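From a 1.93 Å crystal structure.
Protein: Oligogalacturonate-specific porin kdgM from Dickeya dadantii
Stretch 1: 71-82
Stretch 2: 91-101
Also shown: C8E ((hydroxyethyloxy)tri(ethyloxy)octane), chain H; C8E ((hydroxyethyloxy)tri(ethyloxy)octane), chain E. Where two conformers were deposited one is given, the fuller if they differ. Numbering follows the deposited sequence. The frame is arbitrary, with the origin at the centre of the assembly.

Stretch 1 71-82: NSVFSIEPGFSL
Stretch 2 91-101: YRPYLRGRANV

Phe 74, Ile 76, Pro 78, Leu 82, Tyr 91, Leu 95 and Ala 99 share the apolar face. Phe 80 (t, chi2 84°) and Tyr 91 (t, chi2 48°) meet obliquely. Their ring planes lie at 48°, and Phe 80 CE1 is 3.4 Å from Tyr 91 CE1. Leu 82 (m, t) places CD2 3.7 Å from Tyr 91 CD1. Pro 78 CB lies 4.1 Å from Leu 95 CD1; Leu 95 is t, p. Phe 74 (m) brings CE1 to 3.7 Å from Ala 99 CB. Detergent covers part of this face: C7 of C8E chain H is 3.2 Å from Gly 79 O, and C1 of C8E chain E is 3.4 Å from Gly 97 CA.

Residues 74-82 and 94-100 are neighbouring antiparallel strands of this porin, with axes 4.6 Å apart at closest approach and N-to-C directions at 163°. Phi/psi values are extended, for example -153/163 at Tyr 94. The register pairs Phe 74 with Ala 99, Pro 78 with Leu 95 and Leu 82 with Tyr 91.

The backbone ladder joins the strands through paired hydrogen bonds at alternate residues. Ser 75 N to Arg 98 O and Arg 98 N to Ser 75 O are both 3.0 Å. Glu 77 N donates to Arg 96 O at 2.8 Å, and Arg 96 N to Glu 77 O at 2.9 Å. Gly 79 N to Tyr 94 O and Tyr 94 N to Gly 79 O are both 2.8 Å. Between the Gly 79-Tyr 94 and Leu 82-Tyr 91 pairs, Arg 92 N donates to Ser 81 O at 3.0 Å.

On the face of Ser 75 and Glu 77, Tyr 94 is p with chi2 -97°. Gly 79 CA lies over the face of the Tyr 94 ring, 3.7 Å from its centroid. An ideal CB on Gly 79 would clash with Tyr 94 CZ, so the missing side chain makes room for the ring. Tyr 94 OH donates to Glu 77 OE1 at 2.8 Å. Glu 77 is extended (t, t, chi3 177°), and its charge attracts Arg 96 (t, t, p): Glu 77 OE2 and Arg 96 NE form a salt bridge at 3.1 Å. One carboxylate thus meets both phenol and guanidinium.

Ser 75 OG (p) and Arg 96 O share water 1, at 2.8 and 3.1 Å respectively. Ser 81 OG (p) donates to Arg 92 O at a very short 2.4 Å. Water 2 links Ser 81 OG, at 3.2 Å, with Arg 92 NE, at 3.0 Å. At the other end, Asn 100 (m) donates from ND2 to Ser 72 O at 2.9 Å and from N to Val 73 O at 2.8 Å.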

# COMPACT_ATOMS: atom_id res chain seq x y z
N ASN A 71 -1.12 -5.77 -21.71
CA ASN A 71 -0.85 -7.19 -22.00
C ASN A 71 -0.46 -7.86 -20.70
O ASN A 71 -0.56 -7.24 -19.65
CB ASN A 71 0.25 -7.32 -23.06
CG ASN A 71 1.49 -6.54 -22.70
OD1 ASN A 71 1.99 -6.59 -21.56
ND2 ASN A 71 2.02 -5.81 -23.68
N SER A 72 0.00 -9.11 -20.76
CA SER A 72 0.36 -9.88 -19.56
C SER A 72 1.54 -9.34 -18.74
O SER A 72 1.73 -9.70 -17.57
CB SER A 72 0.62 -11.35 -19.95
OG SER A 72 1.77 -11.49 -20.75
N VAL A 73 2.34 -8.47 -19.35
CA VAL A 73 3.47 -7.88 -18.68
C VAL A 73 3.22 -6.48 -18.12
O VAL A 73 3.48 -6.25 -16.95
CB VAL A 73 4.69 -7.83 -19.63
CG1 VAL A 73 5.88 -7.21 -18.93
CG2 VAL A 73 5.04 -9.25 -20.13
N PHE A 74 2.76 -5.54 -18.96
CA PHE A 74 2.70 -4.12 -18.55
C PHE A 74 1.26 -3.69 -18.23
O PHE A 74 0.33 -4.07 -18.93
CB PHE A 74 3.27 -3.20 -19.66
CG PHE A 74 4.74 -3.37 -19.91
CD1 PHE A 74 5.67 -3.11 -18.90
CD2 PHE A 74 5.21 -3.84 -21.14
CE1 PHE A 74 7.03 -3.29 -19.13
CE2 PHE A 74 6.56 -4.03 -21.36
CZ PHE A 74 7.47 -3.75 -20.36
N SER A 75 1.09 -2.92 -17.16
CA SER A 75 -0.18 -2.30 -16.84
C SER A 75 0.04 -0.89 -16.27
O SER A 75 1.11 -0.57 -15.78
CB SER A 75 -0.96 -3.18 -15.84
OG SER A 75 -0.26 -3.30 -14.62
N ILE A 76 -0.97 -0.04 -16.38
CA ILE A 76 -0.93 1.28 -15.79
C ILE A 76 -2.23 1.51 -15.02
O ILE A 76 -3.31 1.11 -15.49
CB ILE A 76 -0.73 2.38 -16.83
CG1 ILE A 76 -1.82 2.29 -17.91
CG2 ILE A 76 0.65 2.26 -17.44
CD1 ILE A 76 -1.79 3.45 -18.86
N GLU A 77 -2.10 2.13 -13.83
CA GLU A 77 -3.20 2.34 -12.87
C GLU A 77 -3.27 3.80 -12.41
O GLU A 77 -2.52 4.19 -11.54
CB GLU A 77 -3.03 1.43 -11.65
CG GLU A 77 -4.09 1.63 -10.54
CD GLU A 77 -3.77 0.85 -9.27
OE1 GLU A 77 -4.53 0.98 -8.30
OE2 GLU A 77 -2.77 0.11 -9.22
N PRO A 78 -4.17 4.61 -13.00
CA PRO A 78 -4.39 5.95 -12.46
C PRO A 78 -5.32 5.82 -11.28
O PRO A 78 -6.16 4.93 -11.26
CB PRO A 78 -5.05 6.70 -13.61
CG PRO A 78 -5.65 5.65 -14.48
CD PRO A 78 -4.77 4.45 -14.33
N GLY A 79 -5.16 6.67 -10.28
CA GLY A 79 -5.96 6.52 -9.09
C GLY A 79 -6.21 7.87 -8.50
O GLY A 79 -5.48 8.80 -8.74
N PHE A 80 -7.26 7.91 -7.70
CA PHE A 80 -7.78 9.10 -7.04
C PHE A 80 -7.95 8.73 -5.58
O PHE A 80 -8.58 7.73 -5.29
CB PHE A 80 -9.15 9.43 -7.63
CG PHE A 80 -9.84 10.57 -6.96
CD1 PHE A 80 -9.57 11.87 -7.33
CD2 PHE A 80 -10.75 10.34 -5.94
CE1 PHE A 80 -10.22 12.92 -6.69
CE2 PHE A 80 -11.40 11.40 -5.30
CZ PHE A 80 -11.10 12.69 -5.68
N SER A 81 -7.46 9.56 -4.66
CA SER A 81 -7.68 9.32 -3.22
C SER A 81 -7.84 10.61 -2.44
O SER A 81 -7.26 11.64 -2.78
CB SER A 81 -6.60 8.47 -2.60
OG SER A 81 -5.30 8.99 -2.77
N LEU A 82 -8.68 10.55 -1.43
CA LEU A 82 -8.92 11.69 -0.53
C LEU A 82 -8.80 11.09 0.84
O LEU A 82 -9.40 10.06 1.08
CB LEU A 82 -10.31 12.22 -0.69
CG LEU A 82 -10.65 12.91 -2.00
CD1 LEU A 82 -12.13 13.35 -1.88
CD2 LEU A 82 -9.71 14.08 -2.23
N TYR A 91 -5.43 15.36 -0.72
CA TYR A 91 -5.83 14.82 -2.00
C TYR A 91 -4.54 14.24 -2.60
O TYR A 91 -3.56 14.93 -2.74
CB TYR A 91 -6.40 15.93 -2.87
CG TYR A 91 -6.49 15.62 -4.32
CD1 TYR A 91 -7.05 14.42 -4.76
CD2 TYR A 91 -6.03 16.50 -5.27
CE1 TYR A 91 -7.13 14.12 -6.11
CE2 TYR A 91 -6.13 16.21 -6.63
CZ TYR A 91 -6.68 15.01 -7.03
OH TYR A 91 -6.77 14.71 -8.38
N ARG A 92 -4.56 12.96 -2.93
CA ARG A 92 -3.38 12.28 -3.45
C ARG A 92 -3.79 11.43 -4.63
O ARG A 92 -4.09 10.25 -4.47
CB ARG A 92 -2.75 11.43 -2.34
CG ARG A 92 -2.41 12.22 -1.09
CD ARG A 92 -1.55 11.42 -0.12
NE ARG A 92 -2.27 10.32 0.50
CZ ARG A 92 -1.72 9.39 1.28
NH1 ARG A 92 -0.41 9.40 1.53
NH2 ARG A 92 -2.46 8.43 1.83
N PRO A 93 -3.84 12.03 -5.84
CA PRO A 93 -4.05 11.22 -7.02
C PRO A 93 -2.75 10.47 -7.31
O PRO A 93 -1.72 10.83 -6.76
CB PRO A 93 -4.28 12.26 -8.12
CG PRO A 93 -3.45 13.40 -7.70
CD PRO A 93 -3.47 13.41 -6.18
N TYR A 94 -2.79 9.42 -8.12
CA TYR A 94 -1.55 8.72 -8.44
C TYR A 94 -1.57 8.01 -9.76
O TYR A 94 -2.62 7.80 -10.33
CB TYR A 94 -1.21 7.71 -7.34
CG TYR A 94 -2.17 6.54 -7.19
CD1 TYR A 94 -3.20 6.56 -6.23
CD2 TYR A 94 -2.06 5.42 -8.00
CE1 TYR A 94 -4.06 5.47 -6.08
CE2 TYR A 94 -2.92 4.34 -7.86
CZ TYR A 94 -3.92 4.37 -6.89
OH TYR A 94 -4.78 3.31 -6.77
N LEU A 95 -0.38 7.66 -10.24
CA LEU A 95 -0.20 6.79 -11.40
C LEU A 95 0.81 5.69 -11.02
O LEU A 95 1.93 5.98 -10.63
CB LEU A 95 0.32 7.58 -12.59
CG LEU A 95 0.36 6.86 -13.96
CD1 LEU A 95 -1.03 6.39 -14.38
CD2 LEU A 95 0.93 7.78 -15.06
N ARG A 96 0.38 4.43 -11.12
CA ARG A 96 1.25 3.29 -10.82
C ARG A 96 1.45 2.45 -12.09
O ARG A 96 0.49 1.98 -12.68
CB ARG A 96 0.67 2.43 -9.69
CG ARG A 96 1.50 1.18 -9.38
CD ARG A 96 1.23 0.59 -7.99
NE ARG A 96 -0.18 0.74 -7.62
CZ ARG A 96 -0.66 0.79 -6.37
NH1 ARG A 96 -1.96 0.94 -6.18
NH2 ARG A 96 0.15 0.71 -5.32
N GLY A 97 2.69 2.28 -12.49
CA GLY A 97 3.01 1.33 -13.55
C GLY A 97 3.51 0.04 -12.99
O GLY A 97 4.25 0.03 -12.00
N ARG A 98 3.12 -1.06 -13.63
CA ARG A 98 3.55 -2.39 -13.20
C ARG A 98 4.09 -3.22 -14.36
O ARG A 98 3.53 -3.22 -15.45
CB ARG A 98 2.39 -3.13 -12.53
CG ARG A 98 2.73 -4.54 -12.09
CD ARG A 98 1.56 -5.26 -11.46
NE ARG A 98 1.97 -6.60 -11.00
CZ ARG A 98 1.16 -7.53 -10.50
NH1 ARG A 98 -0.17 -7.33 -10.38
NH2 ARG A 98 1.67 -8.69 -10.13
N ALA A 99 5.20 -3.92 -14.11
CA ALA A 99 5.75 -4.89 -15.07
C ALA A 99 5.90 -6.25 -14.41
O ALA A 99 6.61 -6.37 -13.43
CB ALA A 99 7.09 -4.41 -15.59
N ASN A 100 5.19 -7.25 -14.91
CA ASN A 100 5.47 -8.64 -14.55
C ASN A 100 6.68 -9.19 -15.28
O ASN A 100 6.61 -9.57 -16.45
CB ASN A 100 4.26 -9.52 -14.79
CG ASN A 100 3.05 -9.02 -14.06
OD1 ASN A 100 3.11 -8.79 -12.86
ND2 ASN A 100 1.96 -8.82 -14.78
N VAL A 101 7.81 -9.19 -14.58
CA VAL A 101 9.08 -9.68 -15.16
C VAL A 101 9.01 -11.18 -15.42
O VAL A 101 9.38 -11.66 -16.50
CB VAL A 101 10.28 -9.37 -14.21
CG1 VAL A 101 11.60 -9.84 -14.83
CG2 VAL A 101 10.32 -7.89 -13.88
C1 C8E H . -0.39 11.66 -10.33
C2 C8E H . -1.08 12.55 -11.33
C3 C8E H . -1.34 11.75 -12.60
C4 C8E H . -2.27 10.58 -12.34
C5 C8E H . -3.64 10.76 -12.97
C6 C8E H . -4.52 11.61 -12.06
C7 C8E H . -5.55 10.77 -11.32
C8 C8E H . -6.61 11.65 -10.67
O9 C8E H . -7.72 11.83 -11.55
C10 C8E H . -8.74 12.69 -11.03
C11 C8E H . -10.11 12.16 -11.45
O12 C8E H . -10.75 11.44 -10.40
C13 C8E H . -11.74 10.50 -10.83
C14 C8E H . -11.11 9.14 -11.10
O15 C8E H . -11.80 8.06 -10.45
C16 C8E H . -11.94 6.86 -11.23
C17 C8E H . -10.69 6.00 -11.23
O18 C8E H . -9.87 6.31 -12.37
C19 C8E H . -8.67 7.00 -12.05
C20 C8E H . -8.49 8.22 -12.94
O21 C8E H . -8.15 9.37 -12.16
C1 C8E E . 5.19 3.61 -14.78
C2 C8E E . 4.51 4.93 -15.11
C3 C8E E . 4.17 5.74 -13.86
C4 C8E E . 5.40 6.06 -13.04
C5 C8E E . 5.54 7.55 -12.73
C6 C8E E . 5.85 8.37 -14.00
C7 C8E E . 6.85 9.53 -13.83
C8 C8E E . 7.65 9.58 -12.52
O9 C8E E . 8.49 10.74 -12.47
C10 C8E E . 9.31 10.81 -11.30
C11 C8E E . 9.34 12.22 -10.71
O12 C8E E . 10.60 12.45 -10.06
C13 C8E E . 11.60 12.97 -10.95
C14 C8E E . 13.02 12.55 -10.54
O15 C8E E . 13.08 11.16 -10.20
C16 C8E E . 13.91 10.93 -9.06
C17 C8E E . 14.11 9.43 -8.78
O18 C8E E . 14.50 9.22 -7.42
C19 C8E E . 15.80 9.73 -7.10
C20 C8E E . 15.68 11.05 -6.32
O21 C8E E . 16.38 12.12 -6.96
O HOH W 1 -0.52 -0.91 -13.12
O HOH W 2 -5.25 10.46 0.08